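Putative nucleoside-diphosphate-sugar epimerase (Staphylococcus aureus subsp. aureus, PDB 3E48) is of unknown function but probably binds NAD(P)(H) through a Rossmann-type domain and may act on a nucleotide-linked sugar or similar substrate. Local coordinates at residues L51-F54 against S58-E61; I72-H77 against I83-N88. All coordinates share one frame; numbering follows the deposited sequence.

Contact 1 (L51-F54 against S58-E61); sequences LDYF and SMVE
Leu51 and Met59, a selenomethionine, form the tight side of this contact. The branch that does the work is CD1 of Leu51. It lies 3.4 Å from CA of Met59 and also 3.4 Å from CG of Met59, both closer than usual for carbon atoms. CD2 of Leu51 also touches SE of Met59, at 4.0 Å, and sits at the edge of the Tyr53 ring, in its plane. A bend at chi2 (-97°) swings SE of Met59 toward Tyr53; the further bend at chi3 directs only CE. SE approaches that ring obliquely, 5.3 Å from the Tyr53 centroid, a Met-aromatic contact. Leu89 and Ala92 of helix 84-96 also touch Met59, and both Leu51 and Met59 are buried.

The other side is looser and partly exposed. Here one polar bond crosses: Asp52 N gives its hydrogen to Ser58 OG at 2.9 Å, bent to 141°. Ser58 OG is turned anti to its own backbone N (chi1 180°), which brings it over the start of the loop. CB of Asp52 stays 3.9 Å from Ser58 OG. The Asp52 carboxylate turns back on its own loop, where OD2 accepts from Phe54 N at 3.0 Å. This closes an Asx turn. The whole is a strand-to-helix connection of a Rossmann-type fold, with the loop after strand 47-50 folded against helix 56-63.

Contact 2 (I72-H77 against I83-N88); sequences IPSIIH and IPEVEN
Glu85 reaches from helix 84-96 to Ser74 in the loop after strand 68-71. This is a beta-to-alpha connection of the Rossmann-type fold, and one carboxylate bridges the two parts. CB of Glu85 points toward the loop. CG stands anti to the backbone N (chi1 -163°), and with the chain extended beyond it the carboxylate spans the distance to Ser74. CB and CG span the gap without touching it themselves. CD is the first atom to come near, 3.4 Å from Ser74 OG.

The two oxygens then divide the work. OE1 accepts from Ser74 N at 3.2 Å, with an N-H...O angle of 159°. The N-H comes in from above the carboxylate plane, 42° out of it. OE1 also lies against Pro73, 3.5 Å from Pro73 CB. OE2 takes a weak second bond from the same Ser74 N, and the hydroxyl of Ser74 faces it as well. The bonds from Ser74 N to OE1 and, weakly, to OE2 would limit rotation of the carboxylate.

Glu85 is buried, and Tyr53 and Phe54 also touch its side chain. The next helix, 118-131, adds Tyr120, which packs on Pro73. Near the start of segment 83-88, Pro84 packs on Phe80 of the second subunit. Within the loop, Ile76 N gives a weak hydrogen bond to Ser74 OG at 3.4 Å. The modelled 2.4 Å between Ser74 OG and Glu85 OE2 is too short to be taken at face value, and its exact length is doubtful.

In the fold
From the N terminus, the chain leaves strand 47-50, and contact 1 closes the short loop into helix 56-63. The chain then runs through strand 68-71. Contact 2 closes the next loop, around helix 79-82, onto Glu85 of helix 84-96. The two closures follow in series and neither encloses the other. Their centres are 11 Å apart, and Tyr53 joins them. Its OH probably bonds to Ile72 O at 2.6 Å, and its backbone O to Asn88 ND2 at 2.9 Å. CE of Met59 packs on Glu85 O. The connections after strands 47-50 and 68-71, which are not neighbours in the sheet, are thereby tied to each other.

Contact 1 (L51-F54 against S58-E61)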
loop_
_atom_site.group_PDB
_atom_site.type_symbol
_atom_site.label_atom_id
_atom_site.label_comp_id
_atom_site.label_asym_id
_atom_site.label_seq_id
_atom_site.Cartn_x
_atom_site.Cartn_y
_atom_site.Cartn_z
ATOM N N LEU B 51 22.019 -13.717 6.456
ATOM C CA LEU B 51 21.161 -12.561 6.661
ATOM C C LEU B 51 19.847 -12.924 7.351
ATOM O O LEU B 51 19.304 -14.010 7.149
ATOM C CB LEU B 51 20.869 -11.917 5.301
ATOM C CG LEU B 51 19.751 -10.882 5.187
ATOM C CD1 LEU B 51 20.100 -9.647 5.995
ATOM C CD2 LEU B 51 19.553 -10.522 3.719
ATOM N N ASP B 52 19.358 -12.006 8.177
ATOM C CA ASP B 52 18.092 -12.165 8.891
ATOM C C ASP B 52 17.302 -10.901 8.567
ATOM O O ASP B 52 17.655 -9.813 9.023
ATOM C CB ASP B 52 18.344 -12.264 10.401
ATOM C CG ASP B 52 17.059 -12.266 11.224
ATOM O OD1 ASP B 52 17.163 -12.291 12.468
ATOM O OD2 ASP B 52 15.951 -12.241 10.642
ATOM N N TYR B 53 16.252 -11.042 7.762
ATOM C CA TYR B 53 15.423 -9.904 7.366
ATOM C C TYR B 53 14.927 -9.042 8.515
ATOM O O TYR B 53 14.743 -7.835 8.355
ATOM C CB TYR B 53 14.181 -10.373 6.611
ATOM C CG TYR B 53 14.377 -10.754 5.165
ATOM C CD1 TYR B 53 13.276 -11.052 4.372
ATOM C CD2 TYR B 53 15.646 -10.823 4.589
ATOM C CE1 TYR B 53 13.417 -11.407 3.042
ATOM C CE2 TYR B 53 15.802 -11.184 3.246
ATOM C CZ TYR B 53 14.676 -11.473 2.482
ATOM O OH TYR B 53 14.801 -11.818 1.155
ATOM N N PHE B 54 14.701 -9.659 9.668
ATOM C CA PHE B 54 14.163 -8.928 10.802
ATOM C C PHE B 54 15.188 -8.458 11.813
ATOM O O PHE B 54 14.860 -8.166 12.961
ATOM C CB PHE B 54 13.073 -9.774 11.450
ATOM C CG PHE B 54 11.919 -10.043 10.528
ATOM C CD1 PHE B 54 10.918 -9.094 10.358
ATOM C CD2 PHE B 54 11.872 -11.212 9.776
ATOM C CE1 PHE B 54 9.887 -9.302 9.448
ATOM C CE2 PHE B 54 10.849 -11.433 8.863
ATOM C CZ PHE B 54 9.851 -10.475 8.697
ATOM N N SER B 58 21.849 -7.017 10.664
ATOM C CA SER B 58 22.190 -8.162 9.833
ATOM C C SER B 58 22.068 -7.713 8.372
ATOM O O SER B 58 22.911 -8.050 7.538
ATOM C CB SER B 58 21.238 -9.334 10.107
ATOM O OG SER B 58 21.556 -10.449 9.295
HETATM N N MSE B 59 21.025 -6.943 8.068
HETATM C CA MSE B 59 20.829 -6.446 6.703
HETATM C C MSE B 59 21.917 -5.433 6.351
HETATM O O MSE B 59 22.474 -5.463 5.254
HETATM C CB MSE B 59 19.439 -5.806 6.551
HETATM C CG MSE B 59 18.301 -6.804 6.322
HETATM SE SE MSE B 59 17.798 -7.041 4.430
HETATM C CE MSE B 59 15.958 -6.446 4.553
ATOM N N VAL B 60 22.218 -4.531 7.280
ATOM C CA VAL B 60 23.264 -3.537 7.052
ATOM C C VAL B 60 24.588 -4.223 6.715
ATOM O O VAL B 60 25.260 -3.862 5.742
ATOM C CB VAL B 60 23.482 -2.644 8.296
ATOM C CG1 VAL B 60 24.708 -1.765 8.099
ATOM C CG2 VAL B 60 22.254 -1.784 8.535
ATOM N N GLU B 61 24.960 -5.217 7.516
ATOM C CA GLU B 61 26.210 -5.937 7.292
ATOM C C GLU B 61 26.238 -6.643 5.941
ATOM O O GLU B 61 27.221 -6.558 5.210
ATOM C CB GLU B 61 26.438 -6.963 8.408
ATOM C CG GLU B 61 26.746 -6.355 9.763
ATOM C CD GLU B 61 27.966 -5.450 9.726
ATOM O OE1 GLU B 61 29.000 -5.875 9.166
ATOM O OE2 GLU B 61 27.888 -4.321 10.261
#

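Contact 2 (I72-H77 against I83-N88)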
loop_
_atom_site.group_PDB
_atom_site.type_symbol
_atom_site.label_atom_id
_atom_site.label_comp_id
_atom_site.label_asym_id
_atom_site.label_seq_id
_atom_site.Cartn_x
_atom_site.Cartn_y
_atom_site.Cartn_z
ATOM N N ILE B 72 13.685 -10.471 -2.344
ATOM C CA ILE B 72 12.549 -11.378 -2.431
ATOM C C ILE B 72 11.884 -11.364 -1.059
ATOM O O ILE B 72 12.476 -11.799 -0.072
ATOM C CB ILE B 72 12.997 -12.815 -2.758
ATOM C CG1 ILE B 72 13.687 -12.829 -4.123
ATOM C CG2 ILE B 72 11.795 -13.761 -2.743
ATOM C CD1 ILE B 72 14.231 -14.182 -4.522
ATOM N N PRO B 73 10.650 -10.845 -0.976
ATOM C CA PRO B 73 9.936 -10.794 0.306
ATOM C C PRO B 73 9.764 -12.171 0.945
ATOM O O PRO B 73 9.746 -13.188 0.250
ATOM C CB PRO B 73 8.590 -10.178 -0.072
ATOM C CG PRO B 73 8.940 -9.268 -1.203
ATOM C CD PRO B 73 9.903 -10.125 -2.022
ATOM N N SER B 74 9.638 -12.195 2.269
ATOM C CA SER B 74 9.440 -13.442 3.003
ATOM C C SER B 74 7.958 -13.804 2.941
ATOM O O SER B 74 7.175 -13.100 2.303
ATOM C CB SER B 74 9.850 -13.275 4.468
ATOM O OG SER B 74 8.943 -12.426 5.163
ATOM N N ILE B 75 7.574 -14.895 3.601
ATOM C CA ILE B 75 6.174 -15.312 3.618
ATOM C C ILE B 75 5.513 -15.015 4.959
ATOM O O ILE B 75 4.411 -15.481 5.225
ATOM C CB ILE B 75 6.011 -16.826 3.307
ATOM C CG1 ILE B 75 7.049 -17.647 4.071
ATOM C CG2 ILE B 75 6.130 -17.065 1.811
ATOM C CD1 ILE B 75 6.774 -17.787 5.550
ATOM N N ILE B 76 6.190 -14.238 5.798
ATOM C CA ILE B 76 5.659 -13.881 7.111
ATOM C C ILE B 76 4.318 -13.161 6.978
ATOM O O ILE B 76 4.130 -12.349 6.072
ATOM C CB ILE B 76 6.637 -12.956 7.873
ATOM C CG1 ILE B 76 7.953 -13.697 8.156
ATOM C CG2 ILE B 76 5.996 -12.457 9.162
ATOM C CD1 ILE B 76 7.798 -14.952 8.993
ATOM N N HIS B 77 3.388 -13.460 7.881
ATOM C CA HIS B 77 2.073 -12.821 7.868
ATOM C C HIS B 77 1.627 -12.544 9.303
ATOM O O HIS B 77 2.125 -13.164 10.241
ATOM C CB HIS B 77 1.046 -13.721 7.171
ATOM C CG HIS B 77 0.867 -15.056 7.824
ATOM N ND1 HIS B 77 1.842 -16.031 7.805
ATOM C CD2 HIS B 77 -0.166 -15.571 8.532
ATOM C CE1 HIS B 77 1.418 -17.087 8.474
ATOM N NE2 HIS B 77 0.202 -16.835 8.926
ATOM N N ILE B 83 6.115 -5.986 7.516
ATOM C CA ILE B 83 6.587 -4.621 7.273
ATOM C C ILE B 83 8.041 -4.309 7.646
ATOM O O ILE B 83 8.759 -3.675 6.874
ATOM C CB ILE B 83 5.689 -3.590 8.013
ATOM C CG1 ILE B 83 4.290 -3.614 7.419
ATOM C CG2 ILE B 83 6.291 -2.194 7.913
ATOM C CD1 ILE B 83 4.265 -3.372 5.932
ATOM N N PRO B 84 8.491 -4.724 8.840
ATOM C CA PRO B 84 9.875 -4.441 9.244
ATOM C C PRO B 84 10.901 -4.845 8.184
ATOM O O PRO B 84 11.979 -4.264 8.079
ATOM C CB PRO B 84 10.016 -5.236 10.538
ATOM C CG PRO B 84 8.627 -5.119 11.130
ATOM C CD PRO B 84 7.758 -5.405 9.925
ATOM N N GLU B 85 10.525 -5.840 7.397
ATOM C CA GLU B 85 11.328 -6.375 6.310
ATOM C C GLU B 85 11.782 -5.280 5.347
ATOM O O GLU B 85 12.979 -5.117 5.064
ATOM C CB GLU B 85 10.451 -7.353 5.564
ATOM C CG GLU B 85 11.112 -8.304 4.673
ATOM C CD GLU B 85 10.126 -9.348 4.247
ATOM O OE1 GLU B 85 9.449 -9.162 3.211
ATOM O OE2 GLU B 85 10.008 -10.336 4.989
ATOM N N VAL B 86 10.805 -4.540 4.834
ATOM C CA VAL B 86 11.074 -3.472 3.880
ATOM C C VAL B 86 11.723 -2.280 4.564
ATOM O O VAL B 86 12.529 -1.585 3.957
ATOM C CB VAL B 86 9.777 -3.013 3.156
ATOM C CG1 VAL B 86 8.795 -2.415 4.149
ATOM C CG2 VAL B 86 10.122 -2.009 2.064
ATOM N N GLU B 87 11.366 -2.036 5.822
ATOM C CA GLU B 87 11.981 -0.933 6.544
ATOM C C GLU B 87 13.472 -1.230 6.638
ATOM O O GLU B 87 14.295 -0.352 6.415
ATOM C CB GLU B 87 11.405 -0.799 7.957
ATOM C CG GLU B 87 10.021 -0.155 8.047
ATOM C CD GLU B 87 10.015 1.316 7.672
ATOM O OE1 GLU B 87 11.021 2.009 7.924
ATOM O OE2 GLU B 87 8.992 1.795 7.143
ATOM N N ASN B 88 13.817 -2.474 6.954
ATOM C CA ASN B 88 15.219 -2.835 7.074
ATOM C C ASN B 88 15.928 -2.783 5.732
ATOM O O ASN B 88 17.088 -2.377 5.649
ATOM C CB ASN B 88 15.362 -4.209 7.729
ATOM C CG ASN B 88 14.997 -4.179 9.202
ATOM O OD1 ASN B 88 14.981 -3.110 9.821
ATOM N ND2 ASN B 88 14.714 -5.345 9.775
#